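Long-range contact in uncharacterized protein (Bifidobacterium adolescentis ATCC 15703, PDB 3CPG), which probably binds pyridoxal 5'-phosphate and takes part in the homeostasis of this cofactor: residues A187-L201 against I228-L242. Numbering follows the deposited sequence.
Sequences AQKIGTLDGIELQGL and ILASGEPGTDRCREL
With CG anti to the carbonyl carbon (chi1 -60°) and an extended chain beyond it, Gln-188 lays its amide against the Glu-233 carboxylate; the two planes are 17° apart. In this beta-alpha-beta unit of the TIM barrel, helix 211-231 connects the paired parallel strands 196-202 and 241-243; the contact also takes in helix 183-191 before it. Gln-188 NE2 comes within 2.9 Å of Glu-233 OE1, at an angle too poor for a hydrogen bond. The same NE2 lies 3.5 Å from Ser-231 CB. Replacing Gln-188 by an alanine would remove this amide, and would probably open a gap beside Ser-231 and leave the Glu-233 carboxylate without its cover. Deeper in, Ile-228 CD1 presses on Ala-187 CB at a tight 3.4 Å and meets Leu-201 CD2 tip to tip. Cys-239 SG lies against Leu-198 CD2 at 3.8 Å. The backbones come close at Gly-191 and Gly-235, their CA atoms 4.0 Å apart; a CB on either would clash with the other segment. One water accepts from Leu-198 N and donates to Gly-235 O. The Glu-241 carboxylate turns away to Arg-51 and Thr-259. Glu-241 N donates to Gln-199 O at 2.9 Å. Leu-201 N donates to Glu-241 O at 2.8 Å.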
loop_
_atom_site.group_PDB
_atom_site.type_symbol
_atom_site.label_atom_id
_atom_site.label_comp_id
_atom_site.label_asym_id
_atom_site.label_seq_id
_atom_site.Cartn_x
_atom_site.Cartn_y
_atom_site.Cartn_z
ATOM N N ALA A 187 4.624 -7.611 15.324
ATOM C CA ALA A 187 5.621 -7.458 14.272
ATOM C C ALA A 187 6.759 -8.456 14.439
ATOM O O ALA A 187 7.198 -9.086 13.479
ATOM C CB ALA A 187 6.173 -6.037 14.287
ATOM N N GLN A 188 7.238 -8.594 15.669
ATOM C CA GLN A 188 8.330 -9.509 15.946
ATOM C C GLN A 188 7.933 -10.954 15.661
ATOM O O GLN A 188 8.732 -11.725 15.133
ATOM C CB GLN A 188 8.793 -9.321 17.391
ATOM C CG GLN A 188 9.271 -7.889 17.639
ATOM C CD GLN A 188 9.703 -7.631 19.066
ATOM O OE1 GLN A 188 8.969 -7.919 20.010
ATOM N NE2 GLN A 188 10.898 -7.068 19.229
ATOM N N LYS A 189 6.697 -11.316 15.992
ATOM C CA LYS A 189 6.226 -12.674 15.728
ATOM C C LYS A 189 6.151 -12.895 14.218
ATOM O O LYS A 189 6.551 -13.945 13.715
ATOM C CB LYS A 189 4.845 -12.900 16.352
ATOM C CG LYS A 189 4.227 -14.251 15.997
ATOM C CD LYS A 189 5.131 -15.406 16.412
ATOM C CE LYS A 189 4.617 -16.739 15.886
ATOM N NZ LYS A 189 3.265 -17.074 16.408
ATOM N N ILE A 190 5.634 -11.901 13.500
ATOM C CA ILE A 190 5.529 -11.992 12.045
ATOM C C ILE A 190 6.920 -12.185 11.443
ATOM O O ILE A 190 7.094 -12.925 10.475
ATOM C CB ILE A 190 4.887 -10.712 11.450
ATOM C CG1 ILE A 190 3.419 -10.625 11.875
ATOM C CG2 ILE A 190 5.012 -10.719 9.926
ATOM C CD1 ILE A 190 2.709 -9.359 11.427
ATOM N N GLY A 191 7.911 -11.524 12.032
ATOM C CA GLY A 191 9.272 -11.640 11.537
ATOM C C GLY A 191 9.831 -13.051 11.588
ATOM O O GLY A 191 10.776 -13.370 10.865
ATOM N N THR A 192 9.252 -13.901 12.431
ATOM C CA THR A 192 9.724 -15.277 12.562
ATOM C C THR A 192 9.070 -16.241 11.577
ATOM O O THR A 192 9.506 -17.383 11.441
ATOM C CB THR A 192 9.477 -15.828 13.983
ATOM O OG1 THR A 192 8.067 -15.975 14.205
ATOM C CG2 THR A 192 10.055 -14.889 15.024
ATOM N N LEU A 193 8.030 -15.783 10.888
ATOM C CA LEU A 193 7.320 -16.636 9.940
ATOM C C LEU A 193 7.997 -16.742 8.580
ATOM O O LEU A 193 8.443 -15.742 8.022
ATOM C CB LEU A 193 5.891 -16.125 9.750
ATOM C CG LEU A 193 5.026 -16.084 11.013
ATOM C CD1 LEU A 193 3.704 -15.393 10.717
ATOM C CD2 LEU A 193 4.791 -17.503 11.516
ATOM N N ASP A 194 8.072 -17.964 8.054
ATOM C CA ASP A 194 8.669 -18.192 6.742
ATOM C C ASP A 194 7.653 -17.798 5.670
ATOM O O ASP A 194 6.458 -17.705 5.946
ATOM C CB ASP A 194 9.037 -19.669 6.553
ATOM C CG ASP A 194 10.102 -20.141 7.524
ATOM O OD1 ASP A 194 11.121 -19.439 7.682
ATOM O OD2 ASP A 194 9.922 -21.225 8.120
ATOM N N GLY A 195 8.127 -17.563 4.452
ATOM C CA GLY A 195 7.220 -17.205 3.376
ATOM C C GLY A 195 6.736 -15.765 3.369
ATOM O O GLY A 195 6.012 -15.362 2.459
ATOM N N ILE A 196 7.108 -14.989 4.383
ATOM C CA ILE A 196 6.703 -13.590 4.422
ATOM C C ILE A 196 7.859 -12.671 4.784
ATOM O O ILE A 196 8.794 -13.057 5.493
ATOM C CB ILE A 196 5.533 -13.334 5.414
ATOM C CG1 ILE A 196 5.902 -13.812 6.814
ATOM C CG2 ILE A 196 4.266 -14.022 4.920
ATOM C CD1 ILE A 196 4.789 -13.610 7.829
ATOM N N GLU A 197 7.797 -11.453 4.262
ATOM C CA GLU A 197 8.813 -10.451 4.534
ATOM C C GLU A 197 8.132 -9.194 5.069
ATOM O O GLU A 197 7.392 -8.524 4.349
ATOM C CB GLU A 197 9.592 -10.107 3.262
ATOM C CG GLU A 197 10.729 -9.125 3.493
ATOM C CD GLU A 197 11.504 -8.802 2.230
ATOM O OE1 GLU A 197 10.997 -8.027 1.391
ATOM O OE2 GLU A 197 12.625 -9.330 2.072
ATOM N N LEU A 198 8.375 -8.882 6.335
ATOM C CA LEU A 198 7.789 -7.691 6.945
ATOM C C LEU A 198 8.497 -6.473 6.357
ATOM O O LEU A 198 9.683 -6.253 6.614
ATOM C CB LEU A 198 7.988 -7.733 8.458
ATOM C CG LEU A 198 7.509 -6.518 9.247
ATOM C CD1 LEU A 198 6.011 -6.323 9.057
ATOM C CD2 LEU A 198 7.853 -6.718 10.714
ATOM N N GLN A 199 7.772 -5.675 5.582
ATOM C CA GLN A 199 8.378 -4.515 4.928
ATOM C C GLN A 199 8.017 -3.156 5.515
ATOM O O GLN A 199 8.439 -2.119 4.991
ATOM C CB GLN A 199 8.027 -4.547 3.439
ATOM C CG GLN A 199 8.343 -5.892 2.801
ATOM C CD GLN A 199 7.834 -6.012 1.379
ATOM O OE1 GLN A 199 6.742 -5.545 1.057
ATOM N NE2 GLN A 199 8.617 -6.664 0.525
ATOM N N GLY A 200 7.247 -3.163 6.599
ATOM C CA GLY A 200 6.845 -1.916 7.222
ATOM C C GLY A 200 5.474 -1.983 7.873
ATOM O O GLY A 200 4.939 -3.069 8.112
ATOM N N LEU A 201 4.916 -0.814 8.171
ATOM C CA LEU A 201 3.605 -0.704 8.804
ATOM C C LEU A 201 2.644 0.093 7.920
ATOM O O LEU A 201 3.066 0.823 7.027
ATOM C CB LEU A 201 3.740 -0.006 10.162
ATOM C CG LEU A 201 4.782 -0.569 11.137
ATOM C CD1 LEU A 201 4.822 0.291 12.391
ATOM C CD2 LEU A 201 4.454 -2.010 11.477
ATOM N N ILE A 228 10.655 -1.245 15.992
ATOM C CA ILE A 228 10.768 -2.572 15.391
ATOM C C ILE A 228 12.122 -2.739 14.699
ATOM O O ILE A 228 12.778 -3.774 14.834
ATOM C CB ILE A 228 9.647 -2.819 14.360
ATOM C CG1 ILE A 228 8.288 -2.782 15.059
ATOM C CG2 ILE A 228 9.863 -4.169 13.669
ATOM C CD1 ILE A 228 7.102 -2.759 14.095
ATOM N N LEU A 229 12.537 -1.723 13.952
ATOM C CA LEU A 229 13.823 -1.773 13.266
ATOM C C LEU A 229 14.960 -1.848 14.276
ATOM O O LEU A 229 15.944 -2.566 14.081
ATOM C CB LEU A 229 14.012 -0.534 12.393
ATOM C CG LEU A 229 13.319 -0.514 11.033
ATOM C CD1 LEU A 229 13.631 0.792 10.328
ATOM C CD2 LEU A 229 13.805 -1.693 10.198
ATOM N N ALA A 230 14.817 -1.104 15.364
ATOM C CA ALA A 230 15.843 -1.073 16.396
ATOM C C ALA A 230 15.982 -2.386 17.159
ATOM O O ALA A 230 17.060 -2.699 17.664
ATOM C CB ALA A 230 15.559 0.065 17.372
ATOM N N SER A 231 14.903 -3.162 17.228
ATOM C CA SER A 231 14.917 -4.424 17.969
ATOM C C SER A 231 15.949 -5.418 17.454
ATOM O O SER A 231 16.536 -6.174 18.231
ATOM C CB SER A 231 13.529 -5.076 17.944
ATOM O OG SER A 231 13.285 -5.726 16.707
ATOM N N GLY A 232 16.160 -5.422 16.143
ATOM C CA GLY A 232 17.127 -6.333 15.562
ATOM C C GLY A 232 16.717 -7.791 15.678
ATOM O O GLY A 232 17.553 -8.686 15.549
ATOM N N GLU A 233 15.435 -8.037 15.923
ATOM C CA GLU A 233 14.949 -9.405 16.041
ATOM C C GLU A 233 14.829 -10.019 14.649
ATOM O O GLU A 233 14.733 -9.304 13.655
ATOM C CB GLU A 233 13.597 -9.431 16.755
ATOM C CG GLU A 233 13.599 -8.698 18.086
ATOM C CD GLU A 233 12.773 -9.394 19.147
ATOM O OE1 GLU A 233 11.648 -9.841 18.837
ATOM O OE2 GLU A 233 13.247 -9.486 20.300
ATOM N N PRO A 234 14.840 -11.358 14.561
ATOM C CA PRO A 234 14.737 -12.067 13.283
ATOM C C PRO A 234 13.612 -11.579 12.375
ATOM O O PRO A 234 12.465 -11.446 12.804
ATOM C CB PRO A 234 14.543 -13.518 13.715
ATOM C CG PRO A 234 15.349 -13.590 14.973
ATOM C CD PRO A 234 14.955 -12.313 15.680
ATOM N N GLY A 235 13.959 -11.310 11.120
ATOM C CA GLY A 235 12.982 -10.860 10.146
ATOM C C GLY A 235 12.392 -9.477 10.361
ATOM O O GLY A 235 11.277 -9.215 9.913
ATOM N N THR A 236 13.124 -8.587 11.025
ATOM C CA THR A 236 12.611 -7.239 11.266
ATOM C C THR A 236 13.437 -6.129 10.619
ATOM O O THR A 236 13.022 -4.973 10.615
ATOM C CB THR A 236 12.538 -6.927 12.776
ATOM O OG1 THR A 236 13.863 -6.904 13.318
ATOM C CG2 THR A 236 11.711 -7.977 13.505
ATOM N N ASP A 237 14.596 -6.472 10.064
ATOM C CA ASP A 237 15.470 -5.466 9.461
ATOM C C ASP A 237 14.939 -4.764 8.212
ATOM O O ASP A 237 15.518 -3.771 7.772
ATOM C CB ASP A 237 16.836 -6.079 9.142
ATOM C CG ASP A 237 16.779 -7.049 7.988
ATOM O OD1 ASP A 237 16.058 -8.063 8.097
ATOM O OD2 ASP A 237 17.454 -6.796 6.967
ATOM N N ARG A 238 13.852 -5.267 7.636
ATOM C CA ARG A 238 13.290 -4.646 6.443
ATOM C C ARG A 238 11.958 -3.954 6.707
ATOM O O ARG A 238 11.260 -3.559 5.778
ATOM C CB ARG A 238 13.136 -5.682 5.326
ATOM C CG ARG A 238 14.462 -6.091 4.697
ATOM C CD ARG A 238 14.248 -6.953 3.463
ATOM N NE ARG A 238 15.486 -7.190 2.723
ATOM C CZ ARG A 238 16.526 -7.871 3.193
ATOM N NH1 ARG A 238 16.488 -8.390 4.414
ATOM N NH2 ARG A 238 17.606 -8.039 2.439
ATOM N N CYS A 239 11.612 -3.809 7.981
ATOM C CA CYS A 239 10.369 -3.149 8.372
ATOM C C CYS A 239 10.635 -1.649 8.284
ATOM O O CYS A 239 10.788 -0.973 9.299
ATOM C CB CYS A 239 10.007 -3.548 9.807
ATOM S SG CYS A 239 8.412 -2.932 10.392
ATOM N N ARG A 240 10.679 -1.131 7.060
ATOM C CA ARG A 240 10.991 0.280 6.852
ATOM C C ARG A 240 9.891 1.187 6.322
ATOM O O ARG A 240 9.941 2.398 6.524
ATOM C CB ARG A 240 12.198 0.389 5.920
ATOM C CG ARG A 240 13.479 -0.173 6.499
ATOM C CD ARG A 240 14.570 -0.244 5.443
ATOM N NE ARG A 240 15.852 -0.648 6.012
ATOM C CZ ARG A 240 16.561 0.094 6.856
ATOM N NH1 ARG A 240 16.115 1.286 7.232
ATOM N NH2 ARG A 240 17.720 -0.352 7.323
ATOM N N GLU A 241 8.902 0.625 5.640
ATOM C CA GLU A 241 7.851 1.460 5.078
ATOM C C GLU A 241 6.794 1.925 6.068
ATOM O O GLU A 241 6.514 1.268 7.074
ATOM C CB GLU A 241 7.138 0.727 3.936
ATOM C CG GLU A 241 8.054 0.147 2.874
ATOM C CD GLU A 241 8.491 1.158 1.826
ATOM O OE1 GLU A 241 8.217 2.367 1.983
ATOM O OE2 GLU A 241 9.117 0.726 0.833
ATOM N N LEU A 242 6.222 3.083 5.760
ATOM C CA LEU A 242 5.130 3.648 6.535
ATOM C C LEU A 242 4.098 4.020 5.484
ATOM O O LEU A 242 4.219 5.044 4.812
ATOM C CB LEU A 242 5.570 4.891 7.309
ATOM C CG LEU A 242 6.435 4.616 8.543
ATOM C CD1 LEU A 242 6.893 5.937 9.151
ATOM C CD2 LEU A 242 5.641 3.804 9.552
HETATM O O HOH W 1 11.268 -11.322 15.383
HETATM O O HOH W 2 11.818 -7.344 7.855
HETATM O O HOH W 3 10.201 -10.561 7.797
#